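Local structure of HepC.19480.a.B1 (Helicobacter pylori, 6MTZ) at residues R186-D191 with S251-D256; A245-L250 with L283-D288; G266-S271 with F339-I344. The protein is of unknown function but is probably a phosphoesterase of the DHH/DHHA1 family. All blocks are in the same frame, centred on the assembly; numbering follows the deposited sequence. Where two conformers were deposited one is given.

Contact 1 (R186-D191 with S251-D256); sequences RFMFDD and SLKKHD
Lys253 reaches across to Phe189 and to the backbone carbonyl of Met188, and it is the residue of 251-256 that makes the contact. The backbones stay well apart, their nearest CA atoms, those of Met188 and Lys253, being 9.6 Å from each other, a gap that the long lysine chain spans. That chain runs extended through its methylenes and then bends at the end; the bend at chi4 (-71°) leaves both Lys253 CE and Lys253 NZ 3.3 Å from Met188 O. The oxygen therefore faces the flank of the chain end, in keeping with a weak bond from Lys253 NZ to Met188 O. Just behind the ammonium group, Lys253 CE lies 4.0 Å from Phe189 CD1; the aliphatic chain passes the ring at a slant, square to neither its face nor its edge. Met188 adds a looser apolar touch, its CE being 4.3 Å from Lys253 CD. A lysine suits this place because its methylenes can lie against the ring and the methionine methyl while its charge ends at a carbonyl oxygen.

Within 186-191 the ring is also backed by its neighbour: Met188 CB sits 3.6 Å above the plane of the Phe189 ring, over its centre. Phe189 itself packs on Gln246, Leu249 and Leu250 of helix 238-251. It occupies the N-cap position of helix 190-203, while Lys253 is the third residue of a type I beta turn, Ser251 to Lys254. The contact thus joins a helix start to the turn that leads from helix 238-251 into the mixed sheet, consistent with the junction between the two domains of a DHH/DHHA1 fold.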
ATOM      1  N   ARG A 186       4.396   2.715  -1.664  1.00 26.51           N
ATOM      2  CA  ARG A 186       3.535   1.889  -0.821  1.00 26.98           C
ATOM      3  C   ARG A 186       4.337   1.155   0.243  1.00 28.41           C
ATOM      4  O   ARG A 186       3.886   1.040   1.394  1.00 30.17           O
ATOM      5  CB  ARG A 186       2.742   0.892  -1.671  1.00 24.28           C
ATOM      6  CG  ARG A 186       1.720   0.081  -0.859  1.00 25.93           C
ATOM      7  CD  ARG A 186       0.740  -0.730  -1.756  1.00 25.74           C
ATOM      8  NE  ARG A 186       1.382  -1.793  -2.540  1.00 28.34           N
ATOM      9  CZ  ARG A 186       1.551  -3.052  -2.123  1.00 32.48           C
ATOM     10  NH1 ARG A 186       1.124  -3.430  -0.922  1.00 32.82           N
ATOM     11  NH2 ARG A 186       2.136  -3.944  -2.912  1.00 33.73           N
ATOM     12  N   PHE A 187       5.528   0.661  -0.110  1.00 27.82           N
ATOM     13  CA  PHE A 187       6.329  -0.075   0.862  1.00 27.90           C
ATOM     14  C   PHE A 187       6.760   0.827   2.009  1.00 36.09           C
ATOM     15  O   PHE A 187       6.647   0.456   3.183  1.00 26.57           O
ATOM     16  CB  PHE A 187       7.574  -0.689   0.215  1.00 26.05           C
ATOM     17  CG  PHE A 187       8.410  -1.481   1.195  1.00 29.03           C
ATOM     18  CD1 PHE A 187       9.387  -0.870   1.960  1.00 37.91           C
ATOM     19  CD2 PHE A 187       8.157  -2.825   1.402  1.00 36.12           C
ATOM     20  CE1 PHE A 187      10.120  -1.600   2.897  1.00 34.46           C
ATOM     21  CE2 PHE A 187       8.885  -3.551   2.323  1.00 40.48           C
ATOM     22  CZ  PHE A 187       9.866  -2.940   3.072  1.00 36.93           C
ATOM     23  N   MET A 188       7.286   2.009   1.688  1.00 24.84           N
ATOM     24  CA  MET A 188       7.837   2.858   2.735  1.00 30.02           C
ATOM     25  C   MET A 188       6.747   3.551   3.547  1.00 33.25           C
ATOM     26  O   MET A 188       6.949   3.803   4.737  1.00 33.25           O
ATOM     27  CB  MET A 188       8.789   3.894   2.127  1.00 25.33           C
ATOM     28  CG  MET A 188      10.052   3.288   1.475  1.00 23.02           C
ATOM     29  SD  MET A 188      11.128   2.402   2.612  1.00 32.20           S
ATOM     30  CE  MET A 188      11.819   3.741   3.607  1.00 24.40           C
ATOM     31  N   PHE A 189       5.597   3.853   2.936  1.00 28.64           N
ATOM     32  CA  PHE A 189       4.559   4.685   3.553  1.00 34.68           C
ATOM     33  C   PHE A 189       3.198   4.000   3.444  1.00 26.78           C
ATOM     34  O   PHE A 189       2.254   4.531   2.866  1.00 26.24           O
ATOM     35  CB  PHE A 189       4.516   6.059   2.903  1.00 28.02           C
ATOM     36  CG  PHE A 189       5.879   6.614   2.591  1.00 26.57           C
ATOM     37  CD1 PHE A 189       6.779   6.861   3.608  1.00 19.17           C
ATOM     38  CD2 PHE A 189       6.251   6.893   1.280  1.00 23.69           C
ATOM     39  CE1 PHE A 189       8.046   7.389   3.326  1.00 24.24           C
ATOM     40  CE2 PHE A 189       7.501   7.413   0.988  1.00 30.09           C
ATOM     41  CZ  PHE A 189       8.406   7.665   2.016  1.00 25.08           C
ATOM     42  N   ASP A 190       3.089   2.817   4.052  1.00 24.91           N
ATOM     43  CA  ASP A 190       1.922   1.970   3.828  1.00 27.06           C
ATOM     44  C   ASP A 190       0.625   2.687   4.197  1.00 29.65           C
ATOM     45  O   ASP A 190      -0.316   2.745   3.396  1.00 25.73           O
ATOM     46  CB  ASP A 190       2.062   0.678   4.626  1.00 28.14           C
ATOM     47  CG  ASP A 190       0.883  -0.230   4.434  1.00 35.28           C
ATOM     48  OD1 ASP A 190       0.750  -0.811   3.336  1.00 40.92           O
ATOM     49  OD2 ASP A 190       0.077  -0.340   5.376  1.00 50.96           O
ATOM     50  N   ASP A 191       0.569   3.274   5.390  1.00 33.30           N
ATOM     51  CA  ASP A 191      -0.670   3.911   5.823  1.00 29.10           C
ATOM     52  C   ASP A 191      -0.933   5.205   5.068  1.00 25.64           C
ATOM     53  O   ASP A 191      -2.084   5.511   4.742  1.00 28.48           O
ATOM     54  CB  ASP A 191      -0.632   4.182   7.326  1.00 35.21           C
ATOM     55  CG  ASP A 191      -0.680   2.921   8.138  1.00 37.71           C
ATOM     56  OD1 ASP A 191      -1.141   1.882   7.603  1.00 35.83           O
ATOM     57  OD2 ASP A 191      -0.245   2.967   9.305  1.00 44.91           O
ATOM     58  N   SER A 251      11.840  11.740   6.946  1.00 42.97           N
ATOM     59  CA  SER A 251      12.558  12.413   8.030  1.00 39.77           C
ATOM     60  C   SER A 251      12.192  11.824   9.383  1.00 35.88           C
ATOM     61  O   SER A 251      13.014  11.833  10.303  1.00 50.19           O
ATOM     62  CB  SER A 251      12.275  13.919   8.014  1.00 39.51           C
ATOM     63  OG  SER A 251      12.906  14.539   6.912  1.00 51.68           O
ATOM     64  N   LEU A 252      10.985  11.274   9.510  1.00 37.49           N
ATOM     65  CA  LEU A 252      10.595  10.618  10.749  1.00 42.30           C
ATOM     66  C   LEU A 252      11.183   9.221  10.900  1.00 48.01           C
ATOM     67  O   LEU A 252      10.953   8.588  11.934  1.00 48.54           O
ATOM     68  CB  LEU A 252       9.073  10.534  10.839  1.00 46.06           C
ATOM     69  CG  LEU A 252       8.244  11.733  10.363  1.00 48.06           C
ATOM     70  CD1 LEU A 252       6.768  11.407  10.509  1.00 45.46           C
ATOM     71  CD2 LEU A 252       8.590  13.012  11.111  1.00 52.40           C
ATOM     72  N   LYS A 253      11.927   8.721   9.908  1.00 54.85           N
ATOM     73  CA  LYS A 253      12.454   7.358   9.909  1.00 40.97           C
ATOM     74  C   LYS A 253      13.969   7.317  10.052  1.00 43.69           C
ATOM     75  O   LYS A 253      14.574   6.261   9.825  1.00 46.52           O
ATOM     76  CB  LYS A 253      12.038   6.633   8.616  1.00 32.38           C
ATOM     77  CG  LYS A 253      10.538   6.351   8.461  1.00 39.14           C
ATOM     78  CD  LYS A 253      10.228   5.778   7.069  1.00 36.02           C
ATOM     79  CE  LYS A 253       8.746   5.613   6.837  1.00 32.82           C
ATOM     80  NZ  LYS A 253       8.220   4.498   7.656  1.00 42.56           N
ATOM     81  N   LYS A 254      14.597   8.440  10.421  1.00 48.22           N
ATOM     82  CA  LYS A 254      16.052   8.546  10.359  1.00 54.32           C
ATOM     83  C   LYS A 254      16.728   7.475  11.201  1.00 55.94           C
ATOM     84  O   LYS A 254      17.772   6.937  10.817  1.00 57.76           O
ATOM     85  CB  LYS A 254      16.509   9.940  10.805  1.00 53.35           C
ATOM     86  CG  LYS A 254      16.138  11.048   9.829  1.00 54.20           C
ATOM     87  CD  LYS A 254      16.826  12.367  10.146  1.00 56.46           C
ATOM     88  CE  LYS A 254      16.220  13.060  11.358  1.00 59.59           C
ATOM     89  NZ  LYS A 254      16.794  14.419  11.544  1.00 65.05           N
ATOM     90  N   HIS A 255      16.139   7.134  12.340  1.00 60.16           N
ATOM     91  CA  HIS A 255      16.830   6.201  13.214  1.00 65.16           C
ATOM     92  C   HIS A 255      16.713   4.768  12.698  1.00 56.69           C
ATOM     93  O   HIS A 255      17.695   4.022  12.730  1.00 65.99           O
ATOM     94  CB  HIS A 255      16.322   6.371  14.652  1.00 74.72           C
ATOM     95  CG  HIS A 255      16.685   7.700  15.260  1.00 83.43           C
ATOM     96  ND1 HIS A 255      15.983   8.265  16.307  1.00 83.98           N
ATOM     97  CD2 HIS A 255      17.677   8.576  14.960  1.00 80.50           C
ATOM     98  CE1 HIS A 255      16.527   9.428  16.623  1.00 84.41           C
ATOM     99  NE2 HIS A 255      17.556   9.639  15.821  1.00 82.46           N
ATOM    100  N   ASP A 256      15.554   4.381  12.154  1.00 40.60           N
ATOM    101  CA  ASP A 256      15.424   3.023  11.624  1.00 37.97           C
ATOM    102  C   ASP A 256      16.163   2.830  10.301  1.00 40.14           C
ATOM    103  O   ASP A 256      16.589   1.711   9.998  1.00 40.94           O
ATOM    104  CB  ASP A 256      13.952   2.645  11.441  1.00 43.28           C
ATOM    105  CG  ASP A 256      13.181   2.607  12.763  1.00 54.75           C
ATOM    106  OD1 ASP A 256      13.797   2.334  13.810  1.00 55.97           O
ATOM    107  OD2 ASP A 256      11.957   2.855  12.756  1.00 60.37           O
TER

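Contact 2 (A245-L250 with L283-D288); sequences AQTHLL and LTQNPD
Thr247 chi1 (59°) sets the hydroxyl between the backbone N and the carbonyl carbon, turned back toward its own helix, and Gln285, extended beyond CG (chi2 176°), brings its amide up to it from the last turn of helix 276-285. The two side chains meet at about a right angle, with Gln285 OE1 3.3 Å from Thr247 OG1 and 3.6 Å from Thr247 CB. This is close polar packing and not a hydrogen bond: the threonine hydroxyl is engaged by the main-chain oxygens of Asn244 and Ser243 in the preceding turn. Threonine fits a buried helix face in this way, since its own helix can satisfy the hydroxyl, while its side chain packs on Leu278 and Leu281. Glutamine suits the exposed margin, where a long amide can lie over the neighbouring helix without burying a charge.

Just after the glutamine, Asn286 leaves helical geometry, and its ND2 turns back to Phe282 O. The pairing is typical of helix-helix packing at a solvent-facing margin, here between helix 238-251 and the C-terminal end of helix 276-285.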
ATOM      1  N   ALA A 245       6.410  15.555   0.030  1.00 21.05           N
ATOM      2  CA  ALA A 245       5.583  14.722   0.892  1.00 26.62           C
ATOM      3  C   ALA A 245       6.355  13.488   1.364  1.00 35.38           C
ATOM      4  O   ALA A 245       6.280  13.113   2.541  1.00 36.65           O
ATOM      5  CB  ALA A 245       4.298  14.324   0.159  1.00 22.59           C
ATOM      6  N   GLN A 246       7.137  12.865   0.475  1.00 30.67           N
ATOM      7  CA  GLN A 246       7.857  11.650   0.850  1.00 27.19           C
ATOM      8  C   GLN A 246       9.012  11.948   1.799  1.00 27.45           C
ATOM      9  O   GLN A 246       9.175  11.262   2.816  1.00 27.60           O
ATOM     10  CB  GLN A 246       8.331  10.919  -0.404  1.00 26.99           C
ATOM     11  CG  GLN A 246       7.141  10.310  -1.144  1.00 26.18           C
ATOM     12  CD  GLN A 246       7.523   9.490  -2.353  1.00 30.79           C
ATOM     13  OE1 GLN A 246       7.347   8.259  -2.378  1.00 29.74           O
ATOM     14  NE2 GLN A 246       8.021  10.167  -3.384  1.00 26.45           N
ATOM     15  N   THR A 247       9.826  12.968   1.493  1.00 26.29           N
ATOM     16  CA  THR A 247      10.948  13.293   2.375  1.00 32.68           C
ATOM     17  C   THR A 247      10.471  13.603   3.794  1.00 40.41           C
ATOM     18  O   THR A 247      11.120  13.202   4.772  1.00 37.95           O
ATOM     19  CB  THR A 247      11.765  14.470   1.822  1.00 36.97           C
ATOM     20  OG1 THR A 247      10.928  15.621   1.674  1.00 44.68           O
ATOM     21  CG2 THR A 247      12.375  14.119   0.474  1.00 34.75           C
ATOM     22  N   HIS A 248       9.341  14.314   3.936  1.00 29.91           N
ATOM     23  CA  HIS A 248       8.814  14.590   5.270  0.50 32.79           C
ATOM     24  C   HIS A 248       8.516  13.296   6.018  1.00 36.46           C
ATOM     25  O   HIS A 248       8.836  13.166   7.207  1.00 35.52           O
ATOM     26  CB  HIS A 248       7.551  15.448   5.208  0.50 29.35           C
ATOM     27  CG  HIS A 248       6.927  15.682   6.555  0.50 32.55           C
ATOM     28  ND1 HIS A 248       5.901  14.903   7.052  0.50 31.29           N
ATOM     29  CD2 HIS A 248       7.200  16.595   7.518  0.50 33.61           C
ATOM     30  CE1 HIS A 248       5.562  15.335   8.254  0.50 26.22           C
ATOM     31  NE2 HIS A 248       6.336  16.361   8.560  0.50 32.22           N
ATOM     32  N   LEU A 249       7.911  12.327   5.329  1.00 29.93           N
ATOM     33  CA  LEU A 249       7.676  11.028   5.949  1.00 36.99           C
ATOM     34  C   LEU A 249       8.982  10.280   6.187  1.00 34.18           C
ATOM     35  O   LEU A 249       9.099   9.553   7.177  1.00 35.74           O
ATOM     36  CB  LEU A 249       6.721  10.203   5.091  1.00 30.56           C
ATOM     37  CG  LEU A 249       5.346  10.861   4.924  1.00 36.92           C
ATOM     38  CD1 LEU A 249       4.476  10.071   3.938  1.00 37.73           C
ATOM     39  CD2 LEU A 249       4.637  10.985   6.273  1.00 36.38           C
ATOM     40  N   LEU A 250       9.981  10.460   5.310  1.00 29.40           N
ATOM     41  CA  LEU A 250      11.272   9.816   5.539  1.00 23.32           C
ATOM     42  C   LEU A 250      11.991  10.423   6.735  1.00 42.07           C
ATOM     43  O   LEU A 250      12.685   9.701   7.471  1.00 37.05           O
ATOM     44  CB  LEU A 250      12.160   9.913   4.287  1.00 34.34           C
ATOM     45  CG  LEU A 250      11.743   9.111   3.049  1.00 36.98           C
ATOM     46  CD1 LEU A 250      12.698   9.368   1.902  1.00 32.39           C
ATOM     47  CD2 LEU A 250      11.648   7.616   3.364  1.00 34.11           C
ATOM     48  N   LEU A 283      18.716  15.000   1.357  1.00 39.21           N
ATOM     49  CA  LEU A 283      20.051  15.374   1.795  1.00 48.45           C
ATOM     50  C   LEU A 283      20.140  16.859   2.105  1.00 46.59           C
ATOM     51  O   LEU A 283      20.849  17.251   3.036  1.00 45.18           O
ATOM     52  CB  LEU A 283      21.069  14.965   0.733  1.00 54.18           C
ATOM     53  CG  LEU A 283      21.169  13.445   0.573  1.00 42.15           C
ATOM     54  CD1 LEU A 283      22.002  13.035  -0.642  1.00 42.29           C
ATOM     55  CD2 LEU A 283      21.729  12.811   1.845  1.00 43.87           C
ATOM     56  N   THR A 284      19.401  17.699   1.377  1.00 45.20           N
ATOM     57  CA  THR A 284      19.397  19.122   1.704  1.00 51.45           C
ATOM     58  C   THR A 284      18.725  19.370   3.053  1.00 54.85           C
ATOM     59  O   THR A 284      19.274  20.070   3.913  1.00 51.98           O
ATOM     60  CB  THR A 284      18.704  19.923   0.600  1.00 53.17           C
ATOM     61  OG1 THR A 284      19.385  19.718  -0.645  1.00 57.10           O
ATOM     62  CG2 THR A 284      18.723  21.396   0.933  1.00 54.62           C
ATOM     63  N   GLN A 285      17.535  18.798   3.255  1.00 48.18           N
ATOM     64  CA  GLN A 285      16.807  18.981   4.506  1.00 58.98           C
ATOM     65  C   GLN A 285      17.496  18.307   5.690  1.00 57.46           C
ATOM     66  O   GLN A 285      17.232  18.676   6.841  1.00 52.25           O
ATOM     67  CB  GLN A 285      15.378  18.435   4.372  1.00 69.69           C
ATOM     68  CG  GLN A 285      14.458  19.169   3.394  1.00 69.78           C
ATOM     69  CD  GLN A 285      13.100  18.480   3.259  1.00 77.68           C
ATOM     70  OE1 GLN A 285      12.911  17.358   3.728  1.00 83.35           O
ATOM     71  NE2 GLN A 285      12.152  19.153   2.618  1.00 80.48           N
ATOM     72  N   ASN A 286      18.354  17.319   5.444  1.00 46.10           N
ATOM     73  CA  ASN A 286      18.981  16.542   6.508  1.00 45.45           C
ATOM     74  C   ASN A 286      20.477  16.497   6.258  1.00 57.61           C
ATOM     75  O   ASN A 286      21.031  15.452   5.893  1.00 46.72           O
ATOM     76  CB  ASN A 286      18.381  15.139   6.583  1.00 43.30           C
ATOM     77  CG  ASN A 286      16.899  15.169   6.866  1.00 44.98           C
ATOM     78  OD1 ASN A 286      16.477  15.248   8.022  1.00 51.15           O
ATOM     79  ND2 ASN A 286      16.098  15.136   5.810  1.00 41.58           N
ATOM     80  N   PRO A 287      21.167  17.623   6.462  1.00 48.52           N
ATOM     81  CA  PRO A 287      22.580  17.701   6.064  1.00 50.66           C
ATOM     82  C   PRO A 287      23.476  16.740   6.814  1.00 48.67           C
ATOM     83  O   PRO A 287      24.610  16.534   6.379  1.00 48.27           O
ATOM     84  CB  PRO A 287      22.952  19.162   6.366  1.00 52.92           C
ATOM     85  CG  PRO A 287      22.006  19.575   7.450  1.00 56.19           C
ATOM     86  CD  PRO A 287      20.721  18.830   7.185  1.00 52.98           C
ATOM     87  N   ASP A 288      23.005  16.146   7.918  1.00 64.34           N
ATOM     88  CA  ASP A 288      23.815  15.206   8.687  1.00 54.77           C
ATOM     89  C   ASP A 288      24.033  13.890   7.954  1.00 44.90           C
ATOM     90  O   ASP A 288      24.900  13.112   8.358  1.00 50.24           O
ATOM     91  CB  ASP A 288      23.183  14.964  10.070  1.00 56.99           C
ATOM     92  CG  ASP A 288      21.694  14.622  10.008  1.00 62.37           C
ATOM     93  OD1 ASP A 288      21.373  13.422  10.113  1.00 66.55           O
ATOM     94  OD2 ASP A 288      20.844  15.539   9.884  1.00 58.68           O
TER

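Contact 3 (G266-S271 with F339-I344); sequences GFLSYS and FNYRDI
Tyr270 and Tyr341 present their flat groups to this contact in different ways, one by a face and the other by its hydroxyl edge. Over one face of the Tyr270 ring sits the terminal methyl of Ile344: CD1 is 3.6 Å from the ring centroid and only 8° off the normal, a well-centred CH-pi contact. Ile344 CG2 comes down near the rim, 3.8 Å from Tyr270 CD1, so the branched side chain touches the ring with more than one carbon. Tyr270 also meets Phe187 edge-to-face, which joins this ring to the loop before helix 190-203.

The Tyr341 ring has Leu268 O at its edge, close to the ring plane. With CG anti to the backbone N (chi1 174°), the ring extends from the first turn of helix 341-353 toward the strand, and its hydroxyl donates to Leu268 O over 2.6 Å. The C=O...OH angle is 134°, and the donor stands tilted out of the carbonyl plane. Tyr341 OH also lies 3.7 Å from Leu268 CD2, while Leu268 CD2 approaches Ile344 CG2 at 4.5 Å. Leucine suits this position because it fills the space between Lys345 and Ile348 of helix 341-353 and Ile293 and Val295 of strand 291-295. Asn340, at the N-cap, adds a weak capping bond from Arg342 N to its OD1.

Between these segments the packing is apolar apart from one directional bond; the apolar part probably tolerates small shifts better. A tyrosine serves there because its ring packs while its hydroxyl gives a hydrogen bond to a main-chain oxygen of a buried strand residue.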
ATOM      1  N   GLY A 266      24.485   7.116   5.748  1.00 34.71           N
ATOM      2  CA  GLY A 266      23.506   7.119   4.685  1.00 32.73           C
ATOM      3  C   GLY A 266      22.137   6.728   5.185  1.00 34.43           C
ATOM      4  O   GLY A 266      21.967   6.199   6.287  1.00 38.39           O
ATOM      5  N   PHE A 267      21.135   6.986   4.343  1.00 30.54           N
ATOM      6  CA  PHE A 267      19.743   6.657   4.611  1.00 32.87           C
ATOM      7  C   PHE A 267      19.304   5.647   3.563  1.00 35.10           C
ATOM      8  O   PHE A 267      19.451   5.899   2.360  1.00 37.17           O
ATOM      9  CB  PHE A 267      18.868   7.915   4.567  1.00 30.33           C
ATOM     10  CG  PHE A 267      17.408   7.675   4.894  1.00 36.98           C
ATOM     11  CD1 PHE A 267      16.570   7.005   4.007  1.00 28.39           C
ATOM     12  CD2 PHE A 267      16.858   8.174   6.065  1.00 33.91           C
ATOM     13  CE1 PHE A 267      15.242   6.807   4.300  1.00 30.97           C
ATOM     14  CE2 PHE A 267      15.518   7.983   6.361  1.00 36.89           C
ATOM     15  CZ  PHE A 267      14.710   7.300   5.473  1.00 34.27           C
ATOM     16  N   LEU A 268      18.753   4.524   4.018  1.00 33.93           N
ATOM     17  CA  LEU A 268      18.395   3.404   3.154  1.00 26.75           C
ATOM     18  C   LEU A 268      16.880   3.307   3.025  1.00 29.51           C
ATOM     19  O   LEU A 268      16.175   3.138   4.029  1.00 31.50           O
ATOM     20  CB  LEU A 268      18.964   2.097   3.704  1.00 26.46           C
ATOM     21  CG  LEU A 268      18.331   0.861   3.071  1.00 25.49           C
ATOM     22  CD1 LEU A 268      18.828   0.694   1.663  1.00 27.15           C
ATOM     23  CD2 LEU A 268      18.651  -0.366   3.900  1.00 36.42           C
ATOM     24  N   SER A 269      16.387   3.404   1.796  1.00 27.39           N
ATOM     25  CA  SER A 269      14.987   3.157   1.486  1.00 30.29           C
ATOM     26  C   SER A 269      14.889   1.922   0.592  1.00 32.88           C
ATOM     27  O   SER A 269      15.904   1.368   0.160  1.00 28.47           O
ATOM     28  CB  SER A 269      14.355   4.378   0.818  1.00 24.70           C
ATOM     29  OG  SER A 269      14.829   4.532  -0.505  1.00 29.44           O
ATOM     30  N   TYR A 270      13.653   1.511   0.285  1.00 30.21           N
ATOM     31  CA  TYR A 270      13.409   0.267  -0.444  1.00 30.01           C
ATOM     32  C   TYR A 270      12.248   0.429  -1.404  1.00 30.43           C
ATOM     33  O   TYR A 270      11.176   0.879  -0.995  1.00 30.98           O
ATOM     34  CB  TYR A 270      13.099  -0.876   0.514  1.00 30.01           C
ATOM     35  CG  TYR A 270      12.866  -2.223  -0.131  1.00 33.73           C
ATOM     36  CD1 TYR A 270      13.918  -2.922  -0.711  1.00 32.03           C
ATOM     37  CD2 TYR A 270      11.609  -2.829  -0.098  1.00 37.92           C
ATOM     38  CE1 TYR A 270      13.736  -4.168  -1.271  1.00 28.92           C
ATOM     39  CE2 TYR A 270      11.408  -4.097  -0.663  1.00 36.15           C
ATOM     40  CZ  TYR A 270      12.476  -4.757  -1.249  1.00 41.70           C
ATOM     41  OH  TYR A 270      12.304  -6.009  -1.808  1.00 39.28           O
ATOM     42  N   SER A 271      12.469   0.054  -2.667  1.00 25.03           N
ATOM     43  CA  SER A 271      11.510   0.091  -3.778  1.00 24.45           C
ATOM     44  C   SER A 271      11.157   1.499  -4.248  1.00 27.48           C
ATOM     45  O   SER A 271      10.214   1.658  -5.036  1.00 32.77           O
ATOM     46  CB  SER A 271      10.211  -0.661  -3.450  1.00 26.99           C
ATOM     47  OG  SER A 271       9.352   0.118  -2.618  1.00 31.13           O
ATOM     48  N   PHE A 339       9.303  -8.435   2.529  1.00 36.35           N
ATOM     49  CA  PHE A 339       8.392  -7.362   2.909  1.00 39.32           C
ATOM     50  C   PHE A 339       8.642  -6.902   4.339  1.00 34.74           C
ATOM     51  O   PHE A 339       7.827  -6.176   4.904  1.00 36.02           O
ATOM     52  CB  PHE A 339       6.930  -7.784   2.684  1.00 34.26           C
ATOM     53  CG  PHE A 339       6.558  -7.848   1.227  1.00 32.68           C
ATOM     54  CD1 PHE A 339       6.253  -6.684   0.526  1.00 30.09           C
ATOM     55  CD2 PHE A 339       6.586  -9.058   0.537  1.00 37.17           C
ATOM     56  CE1 PHE A 339       5.952  -6.722  -0.842  1.00 27.35           C
ATOM     57  CE2 PHE A 339       6.281  -9.113  -0.831  1.00 34.97           C
ATOM     58  CZ  PHE A 339       5.967  -7.946  -1.519  1.00 37.35           C
ATOM     59  N   ASN A 340       9.768  -7.292   4.918  1.00 33.84           N
ATOM     60  CA  ASN A 340      10.194  -6.862   6.242  1.00 44.62           C
ATOM     61  C   ASN A 340      11.385  -5.930   6.059  1.00 37.71           C
ATOM     62  O   ASN A 340      12.449  -6.368   5.611  1.00 40.05           O
ATOM     63  CB  ASN A 340      10.572  -8.073   7.093  1.00 52.22           C
ATOM     64  CG  ASN A 340      10.669  -7.743   8.557  1.00 59.01           C
ATOM     65  OD1 ASN A 340      11.596  -7.067   8.997  1.00 62.01           O
ATOM     66  ND2 ASN A 340       9.706  -8.221   9.327  1.00 67.12           N
ATOM     67  N   TYR A 341      11.220  -4.653   6.418  1.00 35.58           N
ATOM     68  CA  TYR A 341      12.289  -3.688   6.156  1.00 31.05           C
ATOM     69  C   TYR A 341      13.576  -4.048   6.900  1.00 41.06           C
ATOM     70  O   TYR A 341      14.680  -3.836   6.382  1.00 40.79           O
ATOM     71  CB  TYR A 341      11.841  -2.265   6.517  1.00 33.50           C
ATOM     72  CG  TYR A 341      12.983  -1.271   6.389  1.00 27.14           C
ATOM     73  CD1 TYR A 341      13.320  -0.738   5.152  1.00 30.62           C
ATOM     74  CD2 TYR A 341      13.742  -0.890   7.500  1.00 28.43           C
ATOM     75  CE1 TYR A 341      14.379   0.154   5.012  1.00 36.41           C
ATOM     76  CE2 TYR A 341      14.803   0.005   7.369  1.00 32.80           C
ATOM     77  CZ  TYR A 341      15.111   0.524   6.122  1.00 37.96           C
ATOM     78  OH  TYR A 341      16.153   1.408   5.967  1.00 36.72           O
ATOM     79  N   ARG A 342      13.465  -4.588   8.116  1.00 35.17           N
ATOM     80  CA  ARG A 342      14.674  -4.945   8.855  1.00 38.72           C
ATOM     81  C   ARG A 342      15.495  -5.994   8.100  1.00 43.31           C
ATOM     82  O   ARG A 342      16.731  -5.926   8.074  1.00 36.22           O
ATOM     83  CB  ARG A 342      14.316  -5.439  10.260  1.00 35.05           C
ATOM     84  N   ASP A 343      14.819  -6.960   7.467  1.00 43.78           N
ATOM     85  CA  ASP A 343      15.514  -7.980   6.680  1.00 42.68           C
ATOM     86  C   ASP A 343      16.338  -7.358   5.560  1.00 38.86           C
ATOM     87  O   ASP A 343      17.460  -7.795   5.279  1.00 39.67           O
ATOM     88  CB  ASP A 343      14.511  -8.964   6.088  1.00 44.63           C
ATOM     89  CG  ASP A 343      13.937  -9.903   7.121  1.00 47.86           C
ATOM     90  OD1 ASP A 343      14.546 -10.057   8.201  1.00 50.71           O
ATOM     91  OD2 ASP A 343      12.878 -10.498   6.840  1.00 54.45           O
ATOM     92  N   ILE A 344      15.785  -6.350   4.899  1.00 28.94           N
ATOM     93  CA  ILE A 344      16.499  -5.690   3.812  1.00 39.00           C
ATOM     94  C   ILE A 344      17.694  -4.925   4.356  1.00 36.03           C
ATOM     95  O   ILE A 344      18.802  -4.992   3.801  1.00 40.72           O
ATOM     96  CB  ILE A 344      15.521  -4.784   3.036  1.00 36.95           C
ATOM     97  CG1 ILE A 344      14.617  -5.650   2.146  1.00 44.97           C
ATOM     98  CG2 ILE A 344      16.265  -3.756   2.194  1.00 33.22           C
ATOM     99  CD1 ILE A 344      13.150  -5.385   2.290  1.00 46.92           C
TER

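Contacts 1 and 3 are largely buried, whereas contact 2 lies farther out, with its glutamine exposed. Contacts 1 and 2 share helix 238-251: contact 2 uses its last turns, and contact 1 the turn that follows them. Contact 3 instead fixes the C-terminal helix to strand 264-270. They differ in chemistry accordingly. Contact 3 combines ring-face packing with a short hydroxyl bond in the sheet-helix core, contact 1 spans a wide gap with one lysine and a weak bond, and contact 2 rests on close polar packing at a margin. Contact 3 adjoins both others, Met188 SD packing near Tyr270 N and Leu250 O near the Phe267 ring.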